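Local coordinates for 2-oxo-1,2-dihydroquinoline 8-monooxygenase, oxygenase component (Pseudomonas putida, PDB 1Z02), which hydroxylates 2-oxo-1,2-dihydroquinoline at carbon 8, as the terminal Rieske oxygenase component of a monooxygenase that activates dioxygen at a mononuclear iron, at the interface of chains A and B. Coordinates in Å, arbitrary orientation; residue numbers count along the deposited sequence, not the author numbering. Chains: chain A/B, 2-oxo-1,2-dihydroquinoline 8-monooxygenase, oxygenase component.

Contact 1: the interface of chains A and B. Residues chain A 83, 87-88, 413-415; chain B 374-375, 380.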
# COMPACT_ATOMS: atom_id res chain seq x y z
N GLN A 83 -21.40 7.07 10.03
CA GLN A 83 -21.49 7.46 8.62
C GLN A 83 -22.68 8.37 8.37
O GLN A 83 -23.83 7.95 8.48
CB GLN A 83 -21.62 6.22 7.73
CG GLN A 83 -21.73 6.55 6.23
CD GLN A 83 -22.21 5.37 5.41
OE1 GLN A 83 -23.36 4.92 5.53
NE2 GLN A 83 -21.32 4.84 4.56
N ARG A 87 -23.23 12.96 2.99
CA ARG A 87 -22.09 12.67 2.14
C ARG A 87 -21.02 11.73 2.72
O ARG A 87 -19.84 11.84 2.40
CB ARG A 87 -21.47 13.98 1.65
CG ARG A 87 -22.51 14.86 0.96
CD ARG A 87 -21.91 15.98 0.15
NE ARG A 87 -21.13 15.46 -0.97
CZ ARG A 87 -20.71 16.20 -1.99
NH1 ARG A 87 -20.00 15.64 -2.96
NH2 ARG A 87 -21.01 17.49 -2.04
N GLY A 88 -21.47 10.82 3.58
CA GLY A 88 -20.61 9.78 4.13
C GLY A 88 -19.46 10.06 5.07
O GLY A 88 -18.59 9.20 5.26
N ARG A 413 -18.46 -1.26 2.02
CA ARG A 413 -18.66 -0.50 0.78
C ARG A 413 -18.87 0.98 1.11
O ARG A 413 -19.81 1.34 1.82
CB ARG A 413 -19.87 -1.03 0.02
CG ARG A 413 -19.80 -2.51 -0.32
CD ARG A 413 -18.62 -2.84 -1.25
NE ARG A 413 -18.56 -4.27 -1.56
CZ ARG A 413 -17.58 -4.85 -2.25
NH1 ARG A 413 -17.62 -6.15 -2.49
NH2 ARG A 413 -16.58 -4.12 -2.71
N GLY A 414 -17.99 1.84 0.61
CA GLY A 414 -18.13 3.26 0.89
C GLY A 414 -17.75 3.64 2.31
O GLY A 414 -18.26 4.62 2.86
N VAL A 415 -16.87 2.84 2.91
CA VAL A 415 -16.40 3.07 4.27
C VAL A 415 -14.90 2.75 4.32
O VAL A 415 -14.34 2.22 3.35
CB VAL A 415 -17.13 2.17 5.30
CG1 VAL A 415 -18.62 2.50 5.32
CG2 VAL A 415 -16.94 0.70 4.93
N ASN B 374 -13.69 8.25 1.40
CA ASN B 374 -14.02 6.82 1.51
C ASN B 374 -15.44 6.46 1.02
O ASN B 374 -15.65 5.38 0.47
CB ASN B 374 -13.86 6.35 2.96
CG ASN B 374 -12.41 6.23 3.38
OD1 ASN B 374 -12.11 6.10 4.57
ND2 ASN B 374 -11.50 6.27 2.41
N PHE B 375 -16.40 7.34 1.25
CA PHE B 375 -17.78 7.09 0.84
C PHE B 375 -17.89 7.03 -0.67
O PHE B 375 -18.69 6.27 -1.22
CB PHE B 375 -18.68 8.21 1.39
CG PHE B 375 -20.16 8.00 1.18
CD1 PHE B 375 -20.76 6.80 1.55
CD2 PHE B 375 -20.97 9.02 0.69
CE1 PHE B 375 -22.14 6.63 1.43
CE2 PHE B 375 -22.35 8.87 0.57
CZ PHE B 375 -22.94 7.66 0.95
N THR B 380 -19.65 4.12 -4.26
CA THR B 380 -20.84 4.11 -3.41
C THR B 380 -21.54 5.46 -3.28
O THR B 380 -22.72 5.58 -3.59
CB THR B 380 -20.49 3.59 -2.00
OG1 THR B 380 -19.99 2.25 -2.11
CG2 THR B 380 -21.73 3.61 -1.10

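Contact 2: the interface of chains A and B. Residues chain A 98-99, 123; chain B 223, 280, 282.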
# COMPACT_ATOMS: atom_id res chain seq x y z
N PHE A 98 -25.24 19.05 19.94
CA PHE A 98 -25.90 20.24 20.44
C PHE A 98 -26.88 19.99 21.58
O PHE A 98 -27.23 20.92 22.32
CB PHE A 98 -26.59 20.99 19.29
CG PHE A 98 -25.64 21.51 18.26
CD1 PHE A 98 -25.40 20.79 17.09
CD2 PHE A 98 -24.95 22.70 18.47
CE1 PHE A 98 -24.48 21.25 16.15
CE2 PHE A 98 -24.03 23.17 17.53
CZ PHE A 98 -23.80 22.45 16.37
N THR A 99 -27.34 18.75 21.71
CA THR A 99 -28.27 18.40 22.78
C THR A 99 -27.89 17.05 23.38
O THR A 99 -27.03 16.35 22.85
CB THR A 99 -29.74 18.33 22.26
OG1 THR A 99 -29.85 17.30 21.27
CG2 THR A 99 -30.16 19.67 21.67
N VAL A 123 -28.87 21.22 10.71
CA VAL A 123 -28.53 22.56 11.17
C VAL A 123 -28.64 23.62 10.07
O VAL A 123 -29.18 24.69 10.28
CB VAL A 123 -27.09 22.60 11.76
CG1 VAL A 123 -26.73 24.01 12.13
CG2 VAL A 123 -27.01 21.71 12.99
N LEU B 223 -20.13 24.88 10.67
CA LEU B 223 -19.49 24.07 11.70
C LEU B 223 -18.02 23.81 11.39
O LEU B 223 -17.22 23.61 12.30
CB LEU B 223 -20.22 22.73 11.86
CG LEU B 223 -21.69 22.82 12.30
CD1 LEU B 223 -22.30 21.47 12.26
CD2 LEU B 223 -21.77 23.36 13.69
N LEU B 280 -33.05 21.91 17.92
CA LEU B 280 -31.87 21.83 18.78
C LEU B 280 -31.77 23.00 19.74
O LEU B 280 -30.92 23.00 20.64
CB LEU B 280 -30.61 21.78 17.90
CG LEU B 280 -30.55 20.61 16.90
CD1 LEU B 280 -29.35 20.75 15.99
CD2 LEU B 280 -30.47 19.31 17.66
N LEU B 282 -31.10 26.19 18.81
CA LEU B 282 -30.01 27.06 18.37
C LEU B 282 -30.57 28.37 17.85
O LEU B 282 -31.65 28.40 17.26
CB LEU B 282 -29.19 26.40 17.27
CG LEU B 282 -28.51 25.08 17.61
CD1 LEU B 282 -27.63 24.69 16.45
CD2 LEU B 282 -27.69 25.20 18.89
O HOH W 1 -28.27 23.50 21.80

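Contact 3: the interface of chains A and B. Residues chain A 87-90, 93, 106; chain B 371-372, 375.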
# COMPACT_ATOMS: atom_id res chain seq x y z
N ARG A 87 -23.23 12.96 2.99
CA ARG A 87 -22.09 12.67 2.14
C ARG A 87 -21.02 11.73 2.72
O ARG A 87 -19.84 11.84 2.40
CB ARG A 87 -21.47 13.98 1.65
CG ARG A 87 -22.51 14.86 0.96
CD ARG A 87 -21.91 15.98 0.15
NE ARG A 87 -21.13 15.46 -0.97
CZ ARG A 87 -20.71 16.20 -1.99
NH1 ARG A 87 -20.00 15.64 -2.96
NH2 ARG A 87 -21.01 17.49 -2.04
N GLY A 88 -21.47 10.82 3.58
CA GLY A 88 -20.61 9.78 4.13
C GLY A 88 -19.46 10.06 5.07
O GLY A 88 -18.59 9.20 5.26
N VAL A 89 -19.45 11.25 5.65
CA VAL A 89 -18.42 11.64 6.60
C VAL A 89 -18.61 10.86 7.89
O VAL A 89 -19.73 10.54 8.29
CB VAL A 89 -18.54 13.15 6.91
CG1 VAL A 89 -17.68 13.51 8.09
CG2 VAL A 89 -18.13 13.96 5.70
N ARG A 90 -17.49 10.55 8.53
CA ARG A 90 -17.48 9.84 9.81
C ARG A 90 -17.79 10.88 10.89
O ARG A 90 -17.02 11.82 11.10
CB ARG A 90 -16.09 9.23 10.03
CG ARG A 90 -16.12 7.77 10.42
CD ARG A 90 -14.88 6.98 10.04
NE ARG A 90 -13.67 7.77 9.87
CZ ARG A 90 -12.48 7.23 9.62
NH1 ARG A 90 -11.40 8.00 9.46
NH2 ARG A 90 -12.35 5.91 9.54
N GLU A 93 -15.12 11.83 13.74
CA GLU A 93 -13.86 12.53 13.50
C GLU A 93 -13.78 13.88 14.20
O GLU A 93 -12.70 14.34 14.55
CB GLU A 93 -13.63 12.69 12.00
CG GLU A 93 -13.13 11.40 11.36
CD GLU A 93 -12.57 11.59 9.98
OE1 GLU A 93 -11.81 12.56 9.78
OE2 GLU A 93 -12.88 10.77 9.10
N TRP A 106 -20.37 17.06 11.66
CA TRP A 106 -19.59 18.30 11.69
C TRP A 106 -19.43 19.01 10.36
O TRP A 106 -18.78 20.05 10.29
CB TRP A 106 -18.20 18.03 12.29
CG TRP A 106 -17.49 16.86 11.68
CD1 TRP A 106 -17.65 15.55 12.02
CD2 TRP A 106 -16.50 16.89 10.65
NE1 TRP A 106 -16.81 14.76 11.27
CE2 TRP A 106 -16.09 15.56 10.42
CE3 TRP A 106 -15.91 17.92 9.91
CZ2 TRP A 106 -15.12 15.23 9.46
CZ3 TRP A 106 -14.95 17.59 8.95
CH2 TRP A 106 -14.56 16.26 8.75
N ALA B 371 -12.35 13.50 4.87
CA ALA B 371 -13.38 12.72 5.56
C ALA B 371 -14.45 12.14 4.64
O ALA B 371 -15.04 11.11 4.95
CB ALA B 371 -14.03 13.59 6.65
N MET B 372 -14.69 12.79 3.50
CA MET B 372 -15.69 12.34 2.53
C MET B 372 -15.23 11.28 1.53
O MET B 372 -16.02 10.47 1.05
CB MET B 372 -16.21 13.53 1.73
CG MET B 372 -17.47 14.17 2.27
SD MET B 372 -17.92 15.65 1.33
CE MET B 372 -17.74 15.15 -0.23
N PHE B 375 -16.40 7.34 1.25
CA PHE B 375 -17.78 7.09 0.84
C PHE B 375 -17.89 7.03 -0.67
O PHE B 375 -18.69 6.27 -1.22
CB PHE B 375 -18.68 8.21 1.39
CG PHE B 375 -20.16 8.00 1.18
CD1 PHE B 375 -20.76 6.80 1.55
CD2 PHE B 375 -20.97 9.02 0.69
CE1 PHE B 375 -22.14 6.63 1.43
CE2 PHE B 375 -22.35 8.87 0.57
CZ PHE B 375 -22.94 7.66 0.95
O HOH W 2 -15.79 8.61 4.32
O HOH W 3 -14.81 10.17 7.47

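Contact 1: the interface of chains A and B
The ring of B:Phe375, on helix 363-377, has A:Gly88 over one face and A:Gly414 at its edge, and its contacts are chiefly apolar. A:Gly88 CA, offset toward the rim, lies 3.8 Å from the centroid of the B:Phe375 ring in a CH-pi contact. Beside it the backbone of A:Arg87 runs above the same face near the rim, its C atom 3.4 Å from B:Phe375 CD2. With CG anti to the backbone N (chi1 -173°), the ring is carried out from the helix toward these two residues. Polar groups border the ring. The extended side chain of A:Gln83 brings its amide to the CD1-CE1 edge from the same side as A:Gly88, NE2 lying 3.6 Å from B:Phe375 CD1; amide and ring planes stand 66° apart. A:Gly414 O meets the edge in the ring plane, 3.6 Å from B:Phe375 CD1. Backbone packing completes the patch: A:Gly414 CA rests 3.7 Å from B:Thr380 CB, while B:Asn374 O comes within 3.3 Å of A:Gly414 CA. The contact thus seats both the Rieske cluster loop and a C-terminal segment of one subunit against the neighbour's helix that also carries the iron ligand B:Asp365.

Contact 2: the interface of chains A and B
A:Phe98 of the Rieske domain projects its ring into a leucine pocket of the neighbouring catalytic domain, which belongs to the ring-hydroxylase family. B:Leu223 meets the far edge of the ring in its plane, the two side chains arriving from opposite directions, with CD2 3.5 Å from A:Phe98 CZ. B:Leu282 instead crosses the ring at about a right angle. The B:Leu282 CD1 methyl sits over one face, offset toward the rim, and B:Leu282 CD2 lies 3.7 Å from A:Phe98 CD2. A:Phe98 CD1, the other ortho carbon, is approached by B:Leu280 CD1 at 4.1 Å. A chi1 of -64° sets A:Phe98 CG anti to its carbonyl carbon, and chi2 of 97° turns the ring to offer a face to B:Leu282 and its edge to B:Leu223. An alanine in place of A:Phe98 would remove the ring and would probably open a gap among the three leucines, leaving B:Leu223 CD2 without its aromatic neighbour. B:Leu223 lies in helix 222-225, between the iron ligands B:His221 and B:His225 in sequence. Farther out, B:Leu280 spreads its two methyls: CD1 packs 3.9 Å from A:Val123 CG2, and CD2 faces A:Thr99. The methyl CG2 of A:Thr99 also comes 3.6 Å from the carbonyl B:Leu280 O. At the polar rim, water 1 joins two backbone carbonyls, lying 2.8 Å from A:Phe98 O and 2.9 Å from B:Leu280 O.

Contact 3: the interface of chains A and B
The six-membered ring of A:Trp106 meets the methyl of B:Ala371 at its CZ2-CH2 edge, with CB 3.4 Å from CH2 and lying somewhat out of the ring plane. On that same side A:Val89 CG1 lies over the indole face near its rim. A:Trp106 NE1 donates to A:Arg90 O, which lies in the indole plane (2.9 Å, 164° at H); this bond helps to set how the indole is turned. Over one face of the A:Arg87 guanidinium, toward its rim, lies the B:Met372 methyl CE, 3.5 Å from A:Arg87 NE. The bend of B:Met372 at chi3 (45°) directs this methyl there, while its CG packs 3.5 Å from A:Val89 CG2.

Toward the polar side, NE and NH1 of A:Arg90 both hydrogen-bond to A:Glu93 OE2 from the same face of the carboxylate, the NH1 link also being a salt bridge. A:Glu93 OE2 also lies 2.6 Å from water 3, which A:Arg90 N and B:Ala371 O share. Water 2 links B:Ala371 O, at 2.7 Å, to A:Gly88 O. The carbonyl of B:Ala371 is thereby tied to chain A through two waters.

A:Trp106 directly follows the cluster ligand A:Cys105, and A:Arg87 follows A:His86. The patch therefore fits the Rieske cluster loops of one subunit to the helix of the next that carries the iron ligand B:Asp365, a placement that probably serves electron transfer from cluster to iron between subunits.

Contact 1 and contact 3 adjoin, the centres of their C-alpha atoms about 7 Å apart, and share A:Arg87, A:Gly88 and B:Phe375; both use helix 363-377 of chain B. Contact 2 is separate, its C-alpha centre about 24 Å from that of contact 1 and about 18 Å from that of contact 3. Together they hold the Rieske domain and, in contact 1, a C-terminal segment against the next subunit's catalytic domain, near iron ligands: helix 363-377 carries B:Asp365, helix 222-225 B:His225. Repeated round the trimer, this would pair each cluster with a neighbour's iron and could pass changes at the cluster to that active site.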